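Local coordinates for nucleotidyl transferase AbiEii/AbiGii toxin family protein (PDB 6Y56) that probably transfers nucleotides to tRNA acceptor stems as the nucleotidyltransferase toxin (MenT4) of a Mycobacterium tuberculosis toxin-antitoxin system, at residues T67-V79 / I122-A134. Numbering follows the deposited sequence.
Sequences TDLDFSAPDDEVV and IVASVEFARRPLA
Phe-71 and Phe-128 stand side by side on the buried face of two nearly parallel strands, 68-72 and 125-129. Their planes differ by 22° but are slid so far that the rings barely overlap, with centroids 5.6 Å apart. Over one face of Phe-128 sits Val-79 from helix 76-86, its CG1 3.9 Å from the ring centroid, a CH-pi contact; this methyl is set opposite the backbone N (chi1 175°), which leaves CG2 to pack on Phe-128 CB. At the edge of the Phe-71 ring, Val-126 CG1 lies 4.0 Å from CE2, while Leu-69 continues this apolar face toward Leu-31 of helix 19-38. Five good backbone bonds fix the register, from Leu-69 N to Ser-125 O (2.8 Å) through Ala-73 N to Ala-129 O.

The other face is looser and wetter. Asp-70 OD1 comes only within 3.8 Å of Glu-127 OE2, the carboxylates turned 77° apart, and one water joins Asp-70 OD1 to Ser-125 OG. Beyond the strand ends, at the exposed start of helix 76-86, Arg-130, its chain bent at chi3, brings NH1 to 3.0 Å from Asp-76 OD1, a salt bridge whose hydrogen bond is weak and bent; Arg-106 also pairs with that carboxylate. Asp-68 OD2 and Asp-70 OD2, both acceptors only 3.2 Å apart, are consistent with a site that gathers a divalent cation, as paired aspartates do in other nucleotidyltransferases.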
ATOM      1  N   THR A  67       3.908   4.926   5.891  1.00 13.62           N
ATOM      2  CA  THR A  67       5.159   5.627   5.613  1.00 16.75           C
ATOM      3  C   THR A  67       5.701   5.370   4.221  1.00 20.14           C
ATOM      4  O   THR A  67       6.730   5.957   3.855  1.00 21.27           O
ATOM      5  CB  THR A  67       6.242   5.206   6.608  1.00 16.31           C
ATOM      6  OG1 THR A  67       6.567   3.824   6.390  1.00 17.85           O
ATOM      7  CG2 THR A  67       5.773   5.409   8.040  1.00 18.07           C
ATOM      8  N   ASP A  68       5.086   4.481   3.463  1.00 15.85           N
ATOM      9  CA  ASP A  68       5.579   4.189   2.134  1.00 18.30           C
ATOM     10  C   ASP A  68       4.657   4.787   1.085  1.00 17.58           C
ATOM     11  O   ASP A  68       3.503   5.135   1.346  1.00 22.71           O
ATOM     12  CB  ASP A  68       5.814   2.686   1.912  1.00 20.07           C
ATOM     13  CG  ASP A  68       4.631   1.808   2.318  1.00 26.76           C
ATOM     14  OD1 ASP A  68       3.665   2.287   2.961  1.00 24.96           O
ATOM     15  OD2 ASP A  68       4.684   0.596   1.991  1.00 30.48           O
ATOM     16  N   LEU A  69       5.201   4.992  -0.090  1.00 15.80           N
ATOM     17  CA  LEU A  69       4.409   5.333  -1.254  1.00 15.45           C
ATOM     18  C   LEU A  69       4.644   4.232  -2.268  1.00 16.42           C
ATOM     19  O   LEU A  69       5.791   3.968  -2.637  1.00 20.10           O
ATOM     20  CB  LEU A  69       4.831   6.689  -1.809  1.00 17.15           C
ATOM     21  CG  LEU A  69       4.401   7.885  -0.950  1.00 18.85           C
ATOM     22  CD1 LEU A  69       4.987   9.167  -1.502  1.00 19.09           C
ATOM     23  CD2 LEU A  69       2.879   8.002  -0.865  1.00 18.00           C
ATOM     24  N   ASP A  70       3.579   3.551  -2.666  1.00 14.06           N
ATOM     25  CA  ASP A  70       3.669   2.432  -3.589  1.00 14.44           C
ATOM     26  C   ASP A  70       2.865   2.773  -4.828  1.00 12.12           C
ATOM     27  O   ASP A  70       1.743   3.277  -4.729  1.00 12.77           O
ATOM     28  CB  ASP A  70       3.053   1.177  -2.982  1.00 14.38           C
ATOM     29  CG  ASP A  70       3.825   0.656  -1.786  1.00 23.85           C
ATOM     30  OD1 ASP A  70       5.071   0.630  -1.842  1.00 31.83           O
ATOM     31  OD2 ASP A  70       3.183   0.241  -0.795  1.00 29.91           O
ATOM     32  N   PHE A  71       3.434   2.485  -5.991  1.00 12.36           N
ATOM     33  CA  PHE A  71       2.765   2.703  -7.256  1.00 12.51           C
ATOM     34  C   PHE A  71       2.923   1.464  -8.113  1.00 11.93           C
ATOM     35  O   PHE A  71       3.915   0.734  -8.005  1.00 14.63           O
ATOM     36  CB  PHE A  71       3.360   3.883  -8.031  1.00 13.97           C
ATOM     37  CG  PHE A  71       3.330   5.170  -7.282  1.00 11.95           C
ATOM     38  CD1 PHE A  71       2.210   5.981  -7.324  1.00 12.83           C
ATOM     39  CD2 PHE A  71       4.420   5.577  -6.525  1.00 14.82           C
ATOM     40  CE1 PHE A  71       2.167   7.182  -6.622  1.00 14.38           C
ATOM     41  CE2 PHE A  71       4.385   6.775  -5.820  1.00 14.75           C
ATOM     42  CZ  PHE A  71       3.259   7.574  -5.858  1.00 14.71           C
ATOM     43  N   SER A  72       1.940   1.239  -8.978  1.00 12.29           N
ATOM     44  CA  SER A  72       2.111   0.317 -10.087  1.00 13.24           C
ATOM     45  C   SER A  72       2.575   1.144 -11.275  1.00 12.67           C
ATOM     46  O   SER A  72       1.912   2.122 -11.649  1.00 13.45           O
ATOM     47  CB  SER A  72       0.805  -0.394 -10.418  1.00 15.87           C
ATOM     48  OG  SER A  72       0.945  -1.137 -11.619  1.00 15.40           O
ATOM     49  N   ALA A  73       3.719   0.777 -11.843  1.00 12.46           N
ATOM     50  CA  ALA A  73       4.290   1.506 -12.976  1.00 13.29           C
ATOM     51  C   ALA A  73       5.060   0.518 -13.823  1.00 13.62           C
ATOM     52  O   ALA A  73       6.263   0.308 -13.629  1.00 13.45           O
ATOM     53  CB  ALA A  73       5.209   2.635 -12.506  1.00 14.23           C
ATOM     54  N   PRO A  74       4.402  -0.108 -14.806  1.00 13.49           N
ATOM     55  CA  PRO A  74       5.089  -1.142 -15.594  1.00 16.44           C
ATOM     56  C   PRO A  74       6.285  -0.653 -16.405  1.00 17.10           C
ATOM     57  O   PRO A  74       7.145  -1.478 -16.746  1.00 20.06           O
ATOM     58  CB  PRO A  74       3.977  -1.686 -16.501  1.00 15.64           C
ATOM     59  CG  PRO A  74       2.708  -1.416 -15.740  1.00 21.70           C
ATOM     60  CD  PRO A  74       2.945  -0.096 -15.052  1.00 16.05           C
ATOM     61  N   ASP A  75       6.372   0.633 -16.741  1.00 15.86           N
ATOM     62  CA  ASP A  75       7.384   1.132 -17.668  1.00 16.58           C
ATOM     63  C   ASP A  75       8.508   1.801 -16.881  1.00 16.38           C
ATOM     64  O   ASP A  75       8.267   2.752 -16.133  1.00 14.22           O
ATOM     65  CB  ASP A  75       6.748   2.130 -18.637  1.00 19.16           C
ATOM     66  CG  ASP A  75       7.688   2.558 -19.769  1.00 28.21           C
ATOM     67  OD1 ASP A  75       8.901   2.278 -19.700  1.00 33.30           O
ATOM     68  OD2 ASP A  75       7.195   3.171 -20.743  1.00 35.45           O
ATOM     69  N   ASP A  76       9.738   1.327 -17.084  1.00 14.95           N
ATOM     70  CA  ASP A  76      10.891   1.913 -16.404  1.00 15.97           C
ATOM     71  C   ASP A  76      11.030   3.404 -16.699  1.00 15.62           C
ATOM     72  O   ASP A  76      11.529   4.159 -15.859  1.00 14.29           O
ATOM     73  CB  ASP A  76      12.175   1.200 -16.840  1.00 18.63           C
ATOM     74  CG  ASP A  76      12.260  -0.229 -16.336  1.00 26.52           C
ATOM     75  OD1 ASP A  76      11.511  -0.600 -15.415  1.00 23.24           O
ATOM     76  OD2 ASP A  76      13.076  -0.998 -16.879  1.00 27.72           O
ATOM     77  N   GLU A  77      10.621   3.844 -17.887  1.00 15.57           N
ATOM     78  CA  GLU A  77      10.727   5.262 -18.213  1.00 17.33           C
ATOM     79  C   GLU A  77       9.813   6.110 -17.347  1.00 15.23           C
ATOM     80  O   GLU A  77      10.169   7.237 -16.990  1.00 15.91           O
ATOM     81  CB  GLU A  77      10.386   5.487 -19.674  1.00 19.84           C
ATOM     82  CG  GLU A  77      11.585   5.406 -20.537  1.00 32.32           C
ATOM     83  CD  GLU A  77      11.204   5.247 -21.971  1.00 41.70           C
ATOM     84  OE1 GLU A  77      10.786   6.246 -22.602  1.00 41.66           O
ATOM     85  OE2 GLU A  77      11.281   4.100 -22.455  1.00 45.42           O
ATOM     86  N   VAL A  78       8.626   5.589 -17.022  1.00 15.63           N
ATOM     87  CA  VAL A  78       7.705   6.311 -16.150  1.00 15.33           C
ATOM     88  C   VAL A  78       8.267   6.390 -14.736  1.00 13.77           C
ATOM     89  O   VAL A  78       8.198   7.432 -14.079  1.00 14.65           O
ATOM     90  CB  VAL A  78       6.316   5.649 -16.184  1.00 16.06           C
ATOM     91  CG1 VAL A  78       5.438   6.187 -15.065  1.00 16.05           C
ATOM     92  CG2 VAL A  78       5.674   5.865 -17.543  1.00 18.42           C
ATOM     93  N   VAL A  79       8.848   5.288 -14.254  1.00 14.65           N
ATOM     94  CA  VAL A  79       9.493   5.284 -12.945  1.00 12.91           C
ATOM     95  C   VAL A  79      10.557   6.363 -12.880  1.00 12.76           C
ATOM     96  O   VAL A  79      10.619   7.146 -11.927  1.00 13.15           O
ATOM     97  CB  VAL A  79      10.079   3.891 -12.648  1.00 13.52           C
ATOM     98  CG1 VAL A  79      10.860   3.902 -11.344  1.00 13.46           C
ATOM     99  CG2 VAL A  79       8.972   2.841 -12.612  1.00 13.85           C
ATOM    100  N   ILE A 122      11.744   9.371  10.520  1.00 28.26           N
ATOM    101  CA  ILE A 122      11.023   8.123  10.328  1.00 23.91           C
ATOM    102  C   ILE A 122      11.385   7.560   8.961  1.00 20.78           C
ATOM    103  O   ILE A 122      11.615   8.301   8.001  1.00 26.22           O
ATOM    104  CB  ILE A 122       9.502   8.363  10.474  1.00 22.88           C
ATOM    105  CG1 ILE A 122       8.718   7.053  10.397  1.00 23.20           C
ATOM    106  CG2 ILE A 122       9.014   9.369   9.450  1.00 23.53           C
ATOM    107  CD1 ILE A 122       7.261   7.205  10.813  1.00 27.00           C
ATOM    108  N   VAL A 123      11.461   6.233   8.888  1.00 18.33           N
ATOM    109  CA  VAL A 123      11.800   5.558   7.641  1.00 17.93           C
ATOM    110  C   VAL A 123      10.639   5.686   6.667  1.00 15.22           C
ATOM    111  O   VAL A 123       9.491   5.347   6.994  1.00 18.91           O
ATOM    112  CB  VAL A 123      12.126   4.084   7.918  1.00 21.49           C
ATOM    113  CG1 VAL A 123      11.938   3.236   6.660  1.00 26.51           C
ATOM    114  CG2 VAL A 123      13.527   3.949   8.497  1.00 23.21           C
ATOM    115  N   ALA A 124      10.934   6.173   5.460  1.00 15.70           N
ATOM    116  CA  ALA A 124       9.934   6.339   4.419  1.00 16.87           C
ATOM    117  C   ALA A 124      10.521   5.882   3.096  1.00 17.79           C
ATOM    118  O   ALA A 124      11.725   5.988   2.859  1.00 14.64           O
ATOM    119  CB  ALA A 124       9.479   7.795   4.313  1.00 17.90           C
ATOM    120  N   SER A 125       9.660   5.390   2.223  1.00 17.33           N
ATOM    121  CA  SER A 125      10.129   4.801   0.984  1.00 18.25           C
ATOM    122  C   SER A 125       9.146   5.075  -0.140  1.00 17.74           C
ATOM    123  O   SER A 125       7.999   5.472   0.082  1.00 17.43           O
ATOM    124  CB  SER A 125      10.328   3.298   1.134  1.00 19.22           C
ATOM    125  OG  SER A 125       9.139   2.702   1.619  1.00 24.51           O
ATOM    126  N   VAL A 126       9.623   4.859  -1.360  1.00 16.77           N
ATOM    127  CA  VAL A 126       8.800   4.870  -2.561  1.00 15.09           C
ATOM    128  C   VAL A 126       9.159   3.620  -3.345  1.00 17.75           C
ATOM    129  O   VAL A 126      10.345   3.321  -3.529  1.00 17.74           O
ATOM    130  CB  VAL A 126       9.059   6.127  -3.408  1.00 17.18           C
ATOM    131  CG1 VAL A 126       8.088   6.194  -4.570  1.00 17.20           C
ATOM    132  CG2 VAL A 126       8.971   7.386  -2.558  1.00 19.91           C
ATOM    133  N   GLU A 127       8.148   2.882  -3.796  1.00 15.70           N
ATOM    134  CA  GLU A 127       8.389   1.651  -4.535  1.00 16.38           C
ATOM    135  C   GLU A 127       7.470   1.597  -5.741  1.00 14.44           C
ATOM    136  O   GLU A 127       6.316   2.035  -5.672  1.00 15.45           O
ATOM    137  CB  GLU A 127       8.141   0.418  -3.666  1.00 17.74           C
ATOM    138  CG  GLU A 127       8.673  -0.866  -4.259  1.00 23.72           C
ATOM    139  CD  GLU A 127       8.388  -2.066  -3.385  1.00 31.30           C
ATOM    140  OE1 GLU A 127       8.647  -3.200  -3.837  1.00 40.02           O
ATOM    141  OE2 GLU A 127       7.904  -1.873  -2.249  1.00 37.81           O
ATOM    142  N   PHE A 128       7.974   1.029  -6.836  1.00 13.40           N
ATOM    143  CA  PHE A 128       7.264   0.979  -8.109  1.00 12.30           C
ATOM    144  C   PHE A 128       7.200  -0.464  -8.570  1.00 12.16           C
ATOM    145  O   PHE A 128       8.225  -1.035  -8.966  1.00 13.58           O
ATOM    146  CB  PHE A 128       7.999   1.797  -9.157  1.00 12.16           C
ATOM    147  CG  PHE A 128       8.104   3.245  -8.834  1.00 12.64           C
ATOM    148  CD1 PHE A 128       9.161   3.724  -8.083  1.00 13.26           C
ATOM    149  CD2 PHE A 128       7.166   4.138  -9.311  1.00 13.09           C
ATOM    150  CE1 PHE A 128       9.285   5.060  -7.789  1.00 13.76           C
ATOM    151  CE2 PHE A 128       7.284   5.486  -9.027  1.00 15.03           C
ATOM    152  CZ  PHE A 128       8.342   5.944  -8.260  1.00 14.07           C
ATOM    153  N   ALA A 129       6.005  -1.045  -8.543  1.00 12.64           N
ATOM    154  CA  ALA A 129       5.819  -2.416  -8.987  1.00 13.11           C
ATOM    155  C   ALA A 129       5.816  -2.480 -10.507  1.00 15.56           C
ATOM    156  O   ALA A 129       5.282  -1.592 -11.182  1.00 14.68           O
ATOM    157  CB  ALA A 129       4.482  -2.949  -8.471  1.00 15.25           C
ATOM    158  N   ARG A 130       6.405  -3.547 -11.047  1.00 14.40           N
ATOM    159  CA  ARG A 130       6.481  -3.752 -12.485  1.00 15.37           C
ATOM    160  C   ARG A 130       5.282  -4.505 -13.038  1.00 15.56           C
ATOM    161  O   ARG A 130       4.885  -4.260 -14.183  1.00 17.28           O
ATOM    162  CB  ARG A 130       7.746  -4.547 -12.820  1.00 18.97           C
ATOM    163  CG  ARG A 130       8.054  -4.614 -14.295  1.00 25.42           C
ATOM    164  CD  ARG A 130       9.220  -5.553 -14.575  1.00 24.76           C
ATOM    165  NE  ARG A 130      10.387  -5.256 -13.746  1.00 27.58           N
ATOM    166  CZ  ARG A 130      11.295  -4.331 -14.037  1.00 25.70           C
ATOM    167  NH1 ARG A 130      11.169  -3.602 -15.138  1.00 25.58           N
ATOM    168  NH2 ARG A 130      12.325  -4.129 -13.225  1.00 28.84           N
ATOM    169  N   ARG A 131       4.717  -5.434 -12.264  1.00 18.26           N
ATOM    170  CA  ARG A 131       3.655  -6.284 -12.785  1.00 20.34           C
ATOM    171  C   ARG A 131       2.387  -5.461 -12.945  1.00 20.89           C
ATOM    172  O   ARG A 131       1.994  -4.753 -12.016  1.00 22.50           O
ATOM    173  CB  ARG A 131       3.395  -7.458 -11.842  1.00 21.01           C
ATOM    174  CG  ARG A 131       2.567  -8.575 -12.482  1.00 23.46           C
ATOM    175  CD  ARG A 131       2.228  -9.696 -11.504  1.00 27.80           C
ATOM    176  NE  ARG A 131       3.349 -10.001 -10.621  1.00 27.29           N
ATOM    177  CZ  ARG A 131       3.244 -10.633  -9.457  1.00 24.33           C
ATOM    178  NH1 ARG A 131       2.061 -11.058  -9.011  1.00 19.79           N
ATOM    179  NH2 ARG A 131       4.334 -10.836  -8.730  1.00 23.80           N
ATOM    180  N   PRO A 132       1.729  -5.512 -14.097  1.00 20.18           N
ATOM    181  CA  PRO A 132       0.496  -4.737 -14.268  1.00 20.11           C
ATOM    182  C   PRO A 132      -0.580  -5.151 -13.267  1.00 18.03           C
ATOM    183  O   PRO A 132      -0.705  -6.321 -12.899  1.00 18.98           O
ATOM    184  CB  PRO A 132       0.068  -5.067 -15.704  1.00 23.22           C
ATOM    185  CG  PRO A 132       1.339  -5.504 -16.387  1.00 26.52           C
ATOM    186  CD  PRO A 132       2.137  -6.204 -15.332  1.00 20.68           C
ATOM    187  N   LEU A 133      -1.362  -4.167 -12.832  1.00 16.78           N
ATOM    188  CA  LEU A 133      -2.545  -4.452 -12.031  1.00 15.66           C
ATOM    189  C   LEU A 133      -3.566  -5.216 -12.861  1.00 16.60           C
ATOM    190  O   LEU A 133      -3.631  -5.093 -14.088  1.00 18.62           O
ATOM    191  CB  LEU A 133      -3.181  -3.165 -11.517  1.00 16.51           C
ATOM    192  CG  LEU A 133      -2.335  -2.450 -10.466  1.00 15.36           C
ATOM    193  CD1 LEU A 133      -2.971  -1.133 -10.075  1.00 17.41           C
ATOM    194  CD2 LEU A 133      -2.122  -3.319  -9.225  1.00 17.44           C
ATOM    195  N   ALA A 134      -4.372  -6.012 -12.174  1.00 15.67           N
ATOM    196  CA  ALA A 134      -5.351  -6.847 -12.850  1.00 15.77           C
ATOM    197  C   ALA A 134      -6.648  -6.111 -13.143  1.00 16.57           C
ATOM    198  O   ALA A 134      -7.299  -6.407 -14.149  1.00 18.75           O
ATOM    199  CB  ALA A 134      -5.657  -8.085 -12.004  1.00 17.44           C
TER
HETATM  200  O   HOH W   1       6.625   7.766   1.944  1.00 18.70           O
HETATM  201  O   HOH W   2       8.669   3.062   4.508  1.00 28.21           O
HETATM  202  O   HOH W   3       7.406   1.644  -0.642  1.00 27.71           O
HETATM  203  O   HOH W   4      -0.535  -1.572 -13.774  1.00 20.00           O
HETATM  204  O   HOH W   5      13.847  -2.103 -13.435  1.00 34.56           O